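Local coordinates for dihydropteroate synthase (Burkholderia cenocepacia, PDB 2Y5S), which probably catalyses the condensation of para-aminobenzoate with 6-hydroxymethyl-7,8-dihydropterin diphosphate to give 7,8-dihydropteroate, a step in folate synthesis, at residues B[146-160]-B[192-204]. Residues are numbered along the deposited sequence; the frame is centred on the assembly and turned at random.
With 78H (7,8-dihydropteroate), chain P; EDO (1,2-ethanediol), chain V.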
ATOM      1  N   MET B 146     -23.444   0.849  -8.587  1.00 17.09           N
ATOM      2  CA  MET B 146     -22.599  -0.299  -8.283  1.00 16.92           C
ATOM      3  C   MET B 146     -23.117  -1.541  -8.976  1.00 18.50           C
ATOM      4  O   MET B 146     -24.324  -1.649  -9.252  1.00 18.67           O
ATOM      5  CB  MET B 146     -22.583  -0.546  -6.776  1.00 16.76           C
ATOM      6  CG  MET B 146     -21.431  -1.411  -6.280  1.00 15.52           C
ATOM      7  SD  MET B 146     -21.648  -1.920  -4.569  1.00 15.97           S
ATOM      8  CE  MET B 146     -22.756  -3.331  -4.807  1.00 15.40           C
ATOM      9  N   HIS B 147     -22.211  -2.486  -9.227  1.00 18.54           N
ATOM     10  CA  HIS B 147     -22.577  -3.817  -9.688  1.00 19.90           C
ATOM     11  C   HIS B 147     -22.759  -4.788  -8.518  1.00 20.42           C
ATOM     12  O   HIS B 147     -21.862  -4.970  -7.691  1.00 18.42           O
ATOM     13  CB  HIS B 147     -21.505  -4.386 -10.634  1.00 19.94           C
ATOM     14  CG  HIS B 147     -21.773  -5.796 -11.061  1.00 21.57           C
ATOM     15  ND1 HIS B 147     -21.402  -6.891 -10.304  1.00 21.47           N
ATOM     16  CD2 HIS B 147     -22.389  -6.289 -12.161  1.00 22.86           C
ATOM     17  CE1 HIS B 147     -21.793  -7.992 -10.914  1.00 23.07           C
ATOM     18  NE2 HIS B 147     -22.381  -7.658 -12.049  1.00 23.97           N
ATOM     19  N   MET B 148     -23.929  -5.415  -8.476  1.00 21.77           N
ATOM     20  CA  MET B 148     -24.190  -6.504  -7.561  1.00 24.04           C
ATOM     21  C   MET B 148     -24.933  -7.544  -8.365  1.00 25.72           C
ATOM     22  O   MET B 148     -25.831  -7.211  -9.152  1.00 26.43           O
ATOM     23  CB  MET B 148     -25.004  -6.033  -6.344  1.00 24.23           C
ATOM     24  CG  MET B 148     -25.561  -7.159  -5.472  1.00 27.96           C
ATOM     25  SD  MET B 148     -26.447  -6.629  -3.985  1.00 33.15           S
ATOM     26  CE  MET B 148     -27.343  -5.257  -4.663  1.00 27.35           C
ATOM     27  N   LEU B 149     -24.550  -8.803  -8.210  1.00 27.02           N
ATOM     28  CA  LEU B 149     -25.276  -9.876  -8.871  1.00 29.15           C
ATOM     29  C   LEU B 149     -26.480 -10.214  -7.990  1.00 30.05           C
ATOM     30  O   LEU B 149     -26.320 -10.546  -6.824  1.00 30.21           O
ATOM     31  CB  LEU B 149     -24.371 -11.099  -9.077  1.00 30.31           C
ATOM     32  CG  LEU B 149     -24.594 -11.948 -10.326  1.00 33.68           C
ATOM     33  CD1 LEU B 149     -24.465 -11.089 -11.588  1.00 36.94           C
ATOM     34  CD2 LEU B 149     -23.599 -13.087 -10.351  1.00 33.85           C
ATOM     35  N   GLY B 150     -27.681 -10.107  -8.534  1.00 31.32           N
ATOM     36  CA  GLY B 150     -28.879 -10.463  -7.774  1.00 33.02           C
ATOM     37  C   GLY B 150     -30.142  -9.982  -8.445  1.00 34.04           C
ATOM     38  O   GLY B 150     -30.079  -9.198  -9.383  1.00 34.01           O
ATOM     39  N   GLU B 151     -31.292 -10.472  -7.994  0.50 35.59           N
ATOM     40  CA  GLU B 151     -32.574  -9.984  -8.496  0.50 36.29           C
ATOM     41  C   GLU B 151     -33.098  -8.949  -7.498  0.50 35.87           C
ATOM     42  O   GLU B 151     -33.310  -9.273  -6.326  0.50 35.81           O
ATOM     43  CB  GLU B 151     -33.570 -11.131  -8.687  0.50 38.02           C
ATOM     44  CG  GLU B 151     -34.687 -10.832  -9.695  0.50 39.04           C
ATOM     45  CD  GLU B 151     -34.173 -10.243 -11.010  0.50 39.73           C
ATOM     46  OE1 GLU B 151     -32.941 -10.113 -11.187  0.50 39.53           O
ATOM     47  OE2 GLU B 151     -35.010  -9.902 -11.868  0.50 39.84           O
ATOM     48  N   PRO B 152     -33.282  -7.692  -7.952  1.00 35.41           N
ATOM     49  CA  PRO B 152     -33.706  -6.558  -7.111  1.00 35.45           C
ATOM     50  C   PRO B 152     -34.923  -6.800  -6.212  1.00 37.16           C
ATOM     51  O   PRO B 152     -34.961  -6.309  -5.075  1.00 36.75           O
ATOM     52  CB  PRO B 152     -34.057  -5.485  -8.141  1.00 35.20           C
ATOM     53  CG  PRO B 152     -33.219  -5.789  -9.294  1.00 34.56           C
ATOM     54  CD  PRO B 152     -33.121  -7.272  -9.356  1.00 35.32           C
ATOM     55  N   GLN B 153     -35.900  -7.547  -6.726  1.00 39.48           N
ATOM     56  CA  GLN B 153     -37.171  -7.756  -6.028  1.00 41.47           C
ATOM     57  C   GLN B 153     -36.959  -8.600  -4.777  1.00 42.91           C
ATOM     58  O   GLN B 153     -37.656  -8.420  -3.776  1.00 43.98           O
ATOM     59  CB  GLN B 153     -38.211  -8.401  -6.957  1.00 42.36           C
ATOM     60  CG  GLN B 153     -39.640  -8.255  -6.447  1.00 43.78           C
ATOM     61  CD  GLN B 153     -40.682  -8.934  -7.332  1.00 44.63           C
ATOM     62  OE1 GLN B 153     -40.915  -8.536  -8.476  1.00 44.38           O
ATOM     63  NE2 GLN B 153     -41.331  -9.940  -6.789  1.00 46.25           N
ATOM     64  N   THR B 154     -35.985  -9.504  -4.839  1.00 43.89           N
ATOM     65  CA  THR B 154     -35.634 -10.372  -3.715  1.00 45.27           C
ATOM     66  C   THR B 154     -34.911  -9.589  -2.590  1.00 45.55           C
ATOM     67  O   THR B 154     -35.032  -9.938  -1.411  1.00 46.28           O
ATOM     68  CB  THR B 154     -34.737 -11.570  -4.184  1.00 45.48           C
ATOM     69  OG1 THR B 154     -33.474 -11.084  -4.681  1.00 44.16           O
ATOM     70  CG2 THR B 154     -35.429 -12.382  -5.281  1.00 46.19           C
ATOM     71  N   MET B 155     -34.176  -8.536  -2.963  1.00 45.02           N
ATOM     72  CA  MET B 155     -33.314  -7.791  -2.030  1.00 45.36           C
ATOM     73  C   MET B 155     -32.131  -8.643  -1.555  1.00 45.20           C
ATOM     74  O   MET B 155     -31.512  -8.334  -0.531  1.00 44.72           O
ATOM     75  CB  MET B 155     -34.095  -7.276  -0.806  1.00 46.50           C
ATOM     76  CG  MET B 155     -35.363  -6.504  -1.128  1.00 48.94           C
ATOM     77  SD  MET B 155     -35.002  -4.914  -1.871  1.00 51.39           S
ATOM     78  CE  MET B 155     -36.643  -4.443  -2.411  1.00 51.71           C
ATOM     79  N   GLN B 156     -31.824  -9.703  -2.307  1.00 45.66           N
ATOM     80  CA  GLN B 156     -30.761 -10.636  -1.957  1.00 46.05           C
ATOM     81  C   GLN B 156     -29.692 -10.691  -3.042  1.00 44.84           C
ATOM     82  O   GLN B 156     -29.996 -10.706  -4.243  1.00 44.65           O
ATOM     83  CB  GLN B 156     -31.322 -12.039  -1.743  1.00 47.54           C
ATOM     84  CG  GLN B 156     -32.355 -12.119  -0.620  1.00 50.19           C
ATOM     85  CD  GLN B 156     -32.766 -13.547  -0.282  1.00 52.68           C
ATOM     86  OE1 GLN B 156     -31.943 -14.464  -0.284  1.00 54.60           O
ATOM     87  NE2 GLN B 156     -34.042 -13.735   0.018  1.00 55.27           N
ATOM     88  N   VAL B 157     -28.441 -10.725  -2.596  1.00 43.69           N
ATOM     89  CA  VAL B 157     -27.312 -11.026  -3.467  1.00 43.21           C
ATOM     90  C   VAL B 157     -27.415 -12.489  -3.930  1.00 44.03           C
ATOM     91  O   VAL B 157     -27.817 -13.367  -3.158  1.00 44.41           O
ATOM     92  CB  VAL B 157     -25.973 -10.782  -2.732  1.00 42.64           C
ATOM     93  CG1 VAL B 157     -25.777 -11.802  -1.604  1.00 43.63           C
ATOM     94  CG2 VAL B 157     -24.805 -10.802  -3.714  1.00 42.36           C
ATOM     95  N   GLY B 158     -27.081 -12.730  -5.198  1.00 43.84           N
ATOM     96  CA  GLY B 158     -27.102 -14.065  -5.786  1.00 44.87           C
ATOM     97  C   GLY B 158     -25.718 -14.699  -5.799  1.00 44.78           C
ATOM     98  O   GLY B 158     -24.739 -14.103  -5.324  1.00 43.08           O
ATOM     99  N   GLU B 159     -25.649 -15.918  -6.339  1.00 45.89           N
ATOM    100  CA  GLU B 159     -24.404 -16.679  -6.400  1.00 46.46           C
ATOM    101  C   GLU B 159     -23.556 -16.221  -7.579  1.00 45.25           C
ATOM    102  O   GLU B 159     -24.103 -15.864  -8.621  1.00 45.49           O
ATOM    103  CB  GLU B 159     -24.689 -18.176  -6.540  1.00 48.63           C
ATOM    104  CG  GLU B 159     -25.366 -18.794  -5.320  1.00 51.84           C
ATOM    105  CD  GLU B 159     -24.512 -18.681  -4.062  1.00 53.74           C
ATOM    106  OE1 GLU B 159     -23.328 -19.096  -4.112  1.00 56.04           O
ATOM    107  OE2 GLU B 159     -25.023 -18.179  -3.031  1.00 54.27           O
ATOM    108  N   PRO B 160     -22.214 -16.253  -7.431  1.00 44.10           N
ATOM    109  CA  PRO B 160     -21.363 -15.796  -8.526  1.00 43.10           C
ATOM    110  C   PRO B 160     -21.610 -16.600  -9.783  1.00 44.21           C
ATOM    111  O   PRO B 160     -21.731 -17.824  -9.711  1.00 45.33           O
ATOM    112  CB  PRO B 160     -19.946 -16.053  -8.012  1.00 42.80           C
ATOM    113  CG  PRO B 160     -20.085 -16.230  -6.538  1.00 42.86           C
ATOM    114  CD  PRO B 160     -21.422 -16.820  -6.325  1.00 43.98           C
ATOM    115  N   VAL B 192     -19.144   4.878 -11.369  1.00 17.56           N
ATOM    116  CA  VAL B 192     -19.461   3.455 -11.312  1.00 17.36           C
ATOM    117  C   VAL B 192     -18.553   2.734 -10.321  1.00 17.02           C
ATOM    118  O   VAL B 192     -17.445   3.199  -9.994  1.00 16.99           O
ATOM    119  CB  VAL B 192     -19.299   2.800 -12.683  1.00 18.43           C
ATOM    120  CG1 VAL B 192     -20.206   3.481 -13.721  1.00 18.89           C
ATOM    121  CG2 VAL B 192     -17.818   2.824 -13.121  1.00 18.88           C
ATOM    122  N   ASP B 193     -19.004   1.564  -9.894  1.00 16.78           N
ATOM    123  CA  ASP B 193     -18.318   0.786  -8.877  1.00 16.13           C
ATOM    124  C   ASP B 193     -18.538  -0.705  -9.169  1.00 16.49           C
ATOM    125  O   ASP B 193     -19.686  -1.151  -9.299  1.00 16.36           O
ATOM    126  CB  ASP B 193     -18.917   1.183  -7.533  1.00 16.21           C
ATOM    127  CG  ASP B 193     -18.324   0.454  -6.358  1.00 16.28           C
ATOM    128  OD1 ASP B 193     -17.684  -0.597  -6.511  1.00 17.96           O
ATOM    129  OD2 ASP B 193     -18.578   0.938  -5.229  1.00 18.39           O
ATOM    130  N   PRO B 194     -17.447  -1.486  -9.260  1.00 15.78           N
ATOM    131  CA  PRO B 194     -17.568  -2.912  -9.611  1.00 16.21           C
ATOM    132  C   PRO B 194     -18.142  -3.801  -8.516  1.00 16.18           C
ATOM    133  O   PRO B 194     -18.411  -4.997  -8.762  1.00 16.77           O
ATOM    134  CB  PRO B 194     -16.120  -3.318  -9.903  1.00 16.29           C
ATOM    135  CG  PRO B 194     -15.316  -2.375  -9.049  1.00 14.78           C
ATOM    136  CD  PRO B 194     -16.035  -1.068  -9.189  1.00 15.32           C
ATOM    137  N   GLY B 195     -18.310  -3.247  -7.314  1.00 15.79           N
ATOM    138  CA  GLY B 195     -19.046  -3.926  -6.261  1.00 15.93           C
ATOM    139  C   GLY B 195     -18.300  -5.088  -5.667  1.00 15.86           C
ATOM    140  O   GLY B 195     -18.784  -6.228  -5.628  1.00 16.93           O
ATOM    141  N   PHE B 196     -17.125  -4.790  -5.147  1.00 15.67           N
ATOM    142  CA  PHE B 196     -16.324  -5.808  -4.523  1.00 15.80           C
ATOM    143  C   PHE B 196     -17.101  -6.494  -3.390  1.00 16.74           C
ATOM    144  O   PHE B 196     -17.664  -5.823  -2.537  1.00 16.14           O
ATOM    145  CB  PHE B 196     -15.031  -5.193  -3.977  1.00 15.46           C
ATOM    146  CG  PHE B 196     -14.088  -4.773  -5.035  1.00 14.66           C
ATOM    147  CD1 PHE B 196     -13.422  -5.715  -5.782  1.00 16.72           C
ATOM    148  CD2 PHE B 196     -13.878  -3.416  -5.315  1.00 15.77           C
ATOM    149  CE1 PHE B 196     -12.562  -5.334  -6.799  1.00 15.87           C
ATOM    150  CE2 PHE B 196     -13.011  -3.031  -6.317  1.00 15.77           C
ATOM    151  CZ  PHE B 196     -12.358  -3.997  -7.065  1.00 15.44           C
ATOM    152  N   GLY B 197     -17.127  -7.825  -3.413  1.00 17.90           N
ATOM    153  CA  GLY B 197     -17.767  -8.614  -2.374  1.00 19.15           C
ATOM    154  C   GLY B 197     -19.265  -8.783  -2.579  1.00 20.49           C
ATOM    155  O   GLY B 197     -19.938  -9.307  -1.696  1.00 21.47           O
ATOM    156  N   PHE B 198     -19.800  -8.354  -3.724  1.00 20.11           N
ATOM    157  CA  PHE B 198     -21.256  -8.476  -3.980  1.00 20.64           C
ATOM    158  C   PHE B 198     -21.568  -9.472  -5.109  1.00 22.02           C
ATOM    159  O   PHE B 198     -21.695  -9.093  -6.290  1.00 21.13           O
ATOM    160  CB  PHE B 198     -21.854  -7.123  -4.329  1.00 20.19           C
ATOM    161  CG  PHE B 198     -21.962  -6.169  -3.174  1.00 19.12           C
ATOM    162  CD1 PHE B 198     -23.116  -6.134  -2.390  1.00 22.72           C
ATOM    163  CD2 PHE B 198     -20.926  -5.273  -2.884  1.00 19.44           C
ATOM    164  CE1 PHE B 198     -23.239  -5.229  -1.331  1.00 22.05           C
ATOM    165  CE2 PHE B 198     -21.032  -4.372  -1.830  1.00 21.12           C
ATOM    166  CZ  PHE B 198     -22.193  -4.346  -1.054  1.00 22.51           C
ATOM    167  N   GLY B 199     -21.704 -10.747  -4.742  1.00 23.23           N
ATOM    168  CA  GLY B 199     -21.962 -11.810  -5.711  1.00 23.74           C
ATOM    169  C   GLY B 199     -20.721 -12.198  -6.505  1.00 24.21           C
ATOM    170  O   GLY B 199     -20.803 -12.481  -7.700  1.00 25.19           O
ATOM    171  N   LYS B 200     -19.566 -12.187  -5.846  1.00 23.53           N
ATOM    172  CA  LYS B 200     -18.286 -12.512  -6.485  1.00 22.91           C
ATOM    173  C   LYS B 200     -17.604 -13.628  -5.719  1.00 22.26           C
ATOM    174  O   LYS B 200     -17.686 -13.666  -4.497  1.00 21.83           O
ATOM    175  CB  LYS B 200     -17.373 -11.288  -6.494  1.00 21.97           C
ATOM    176  CG  LYS B 200     -17.648 -10.294  -7.627  1.00 23.17           C
ATOM    177  CD  LYS B 200     -18.393  -9.117  -7.187  1.00 22.34           C
ATOM    178  CE  LYS B 200     -18.921  -8.308  -8.362  1.00 22.75           C
ATOM    179  NZ  LYS B 200     -19.991  -7.378  -7.909  1.00 17.56           N
ATOM    180  N   ALA B 201     -16.945 -14.541  -6.425  1.00 22.37           N
ATOM    181  CA  ALA B 201     -16.048 -15.495  -5.765  1.00 22.37           C
ATOM    182  C   ALA B 201     -15.026 -14.691  -4.937  1.00 21.12           C
ATOM    183  O   ALA B 201     -14.371 -13.783  -5.467  1.00 19.08           O
ATOM    184  CB  ALA B 201     -15.360 -16.413  -6.788  1.00 22.67           C
ATOM    185  N   VAL B 202     -14.928 -15.019  -3.643  1.00 21.08           N
ATOM    186  CA  VAL B 202     -14.250 -14.180  -2.635  1.00 20.44           C
ATOM    187  C   VAL B 202     -12.841 -13.753  -3.040  1.00 19.91           C
ATOM    188  O   VAL B 202     -12.439 -12.629  -2.797  1.00 18.77           O
ATOM    189  CB  VAL B 202     -14.217 -14.865  -1.231  1.00 21.79           C
ATOM    190  CG1 VAL B 202     -13.465 -16.251  -1.263  1.00 22.35           C
ATOM    191  CG2 VAL B 202     -13.624 -13.928  -0.183  1.00 20.56           C
ATOM    192  N   VAL B 203     -12.099 -14.659  -3.658  1.00 20.99           N
ATOM    193  CA  VAL B 203     -10.779 -14.344  -4.129  1.00 20.82           C
ATOM    194  C   VAL B 203     -10.742 -14.182  -5.659  1.00 21.19           C
ATOM    195  O   VAL B 203     -10.376 -13.115  -6.148  1.00 20.36           O
ATOM    196  CB  VAL B 203      -9.747 -15.356  -3.594  1.00 21.96           C
ATOM    197  CG1 VAL B 203      -8.414 -15.169  -4.281  1.00 22.18           C
ATOM    198  CG2 VAL B 203      -9.573 -15.167  -2.063  1.00 21.13           C
ATOM    199  N   ASP B 204     -11.137 -15.205  -6.410  1.00 22.57           N
ATOM    200  CA  ASP B 204     -10.909 -15.190  -7.873  1.00 23.28           C
ATOM    201  C   ASP B 204     -11.613 -14.052  -8.631  1.00 22.23           C
ATOM    202  O   ASP B 204     -10.976 -13.408  -9.464  1.00 21.74           O
ATOM    203  CB  ASP B 204     -11.221 -16.540  -8.505  1.00 24.88           C
ATOM    204  CG  ASP B 204     -10.191 -17.592  -8.146  1.00 27.25           C
ATOM    205  OD1 ASP B 204      -9.054 -17.217  -7.769  1.00 28.61           O
ATOM    206  OD2 ASP B 204     -10.517 -18.792  -8.215  1.00 30.69           O
TER
HETATM  207  O4  78H P1293     -18.142  -1.505  -2.160  1.00 34.32           O
HETATM  208  C4  78H P1293     -19.064  -0.705  -1.997  1.00 33.75           C
HETATM  209  C5  78H P1293     -19.932  -0.782  -0.887  1.00 33.81           C
HETATM  210  N3  78H P1293     -19.280   0.304  -2.949  1.00 33.09           N
HETATM  211  C9  78H P1293     -20.976   0.168  -0.799  1.00 32.47           C
HETATM  212  N5  78H P1293     -19.742  -1.705   0.089  1.00 30.96           N
HETATM  213  C2  78H P1293     -20.371   1.216  -2.807  1.00 32.73           C
HETATM  214  N8  78H P1293     -21.859   0.148   0.272  1.00 31.24           N
HETATM  215  N1  78H P1293     -21.167   1.123  -1.731  1.00 31.27           N
HETATM  216  C6  78H P1293     -20.598  -1.799   1.127  1.00 33.66           C
HETATM  217  N2  78H P1293     -20.604   2.155  -3.738  1.00 27.86           N
HETATM  218  C7  78H P1293     -21.879  -0.966   1.227  1.00 31.82           C
HETATM  219  C10 78H P1293     -20.340  -2.775   2.240  1.00 34.51           C
HETATM  220  N11 78H P1293     -20.850  -4.103   1.882  1.00 36.12           N
HETATM  221  C15 78H P1293     -20.056  -5.155   2.033  1.00 35.01           C
HETATM  222  C16 78H P1293     -19.883  -6.070   0.999  1.00 33.81           C
HETATM  223  C17 78H P1293     -19.377  -5.307   3.242  1.00 34.81           C
HETATM  224  C18 78H P1293     -19.042  -7.154   1.179  1.00 33.62           C
HETATM  225  C19 78H P1293     -18.533  -6.395   3.422  1.00 34.77           C
HETATM  226  C20 78H P1293     -18.371  -7.319   2.392  1.00 34.01           C
HETATM  227  C21 78H P1293     -17.415  -8.502   2.577  1.00 32.75           C
HETATM  228  O22 78H P1293     -17.096  -9.106   1.550  1.00 32.52           O
HETATM  229  O23 78H P1293     -16.907  -8.715   3.700  1.00 34.41           O
HETATM  230  C1  EDO V1299     -27.328  -8.440 -13.442  1.00 40.46           C
HETATM  231  O1  EDO V1299     -26.404  -9.372 -14.008  1.00 42.64           O
HETATM  232  C2  EDO V1299     -26.853  -8.118 -12.035  1.00 38.63           C
HETATM  233  O2  EDO V1299     -27.821  -8.578 -11.093  1.00 35.50           O
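At the C-terminal mouth of the TIM barrel, M146 and D193 pair across neighbouring parallel strands, 142-146 and 190-193, and the loops that follow wall the 7,8-dihydropteroate pocket. H147 N donates to D193 O (2.9 Å), carrying the strand pairing into the loops. D193, its CG anti to the backbone N (chi1 179°), turns its carboxylate to the pterin: OD2 meets ligand N3 at a very short, doubtful 2.5 Å and accepts weakly from N2, while OD1 takes G195 N in an Asx turn. M146, long and unbranched, bends at chi3 (82°), bringing CE over one face of the F198 ring, 3.4 Å from its centroid; ligand C16 lies over the opposite face. M148 SD adds an oblique Met-aromatic contact. G195 suits the tight bend: lacking a side chain, it brings CA to 3.3 Å from H147 O. K200 folds back so that NZ donates to H147 ND1 (2.8 Å), in the ring plane, and to the carbonyls of P194, G195 and F198, four acceptors sharing three hydrogens. This grip satisfies a buried ammonium. G199, at positive phi, admits V157 CG2 to 3.3 Å from its N. Such loops after parallel strands form the pterin site of dihydropteroate synthases.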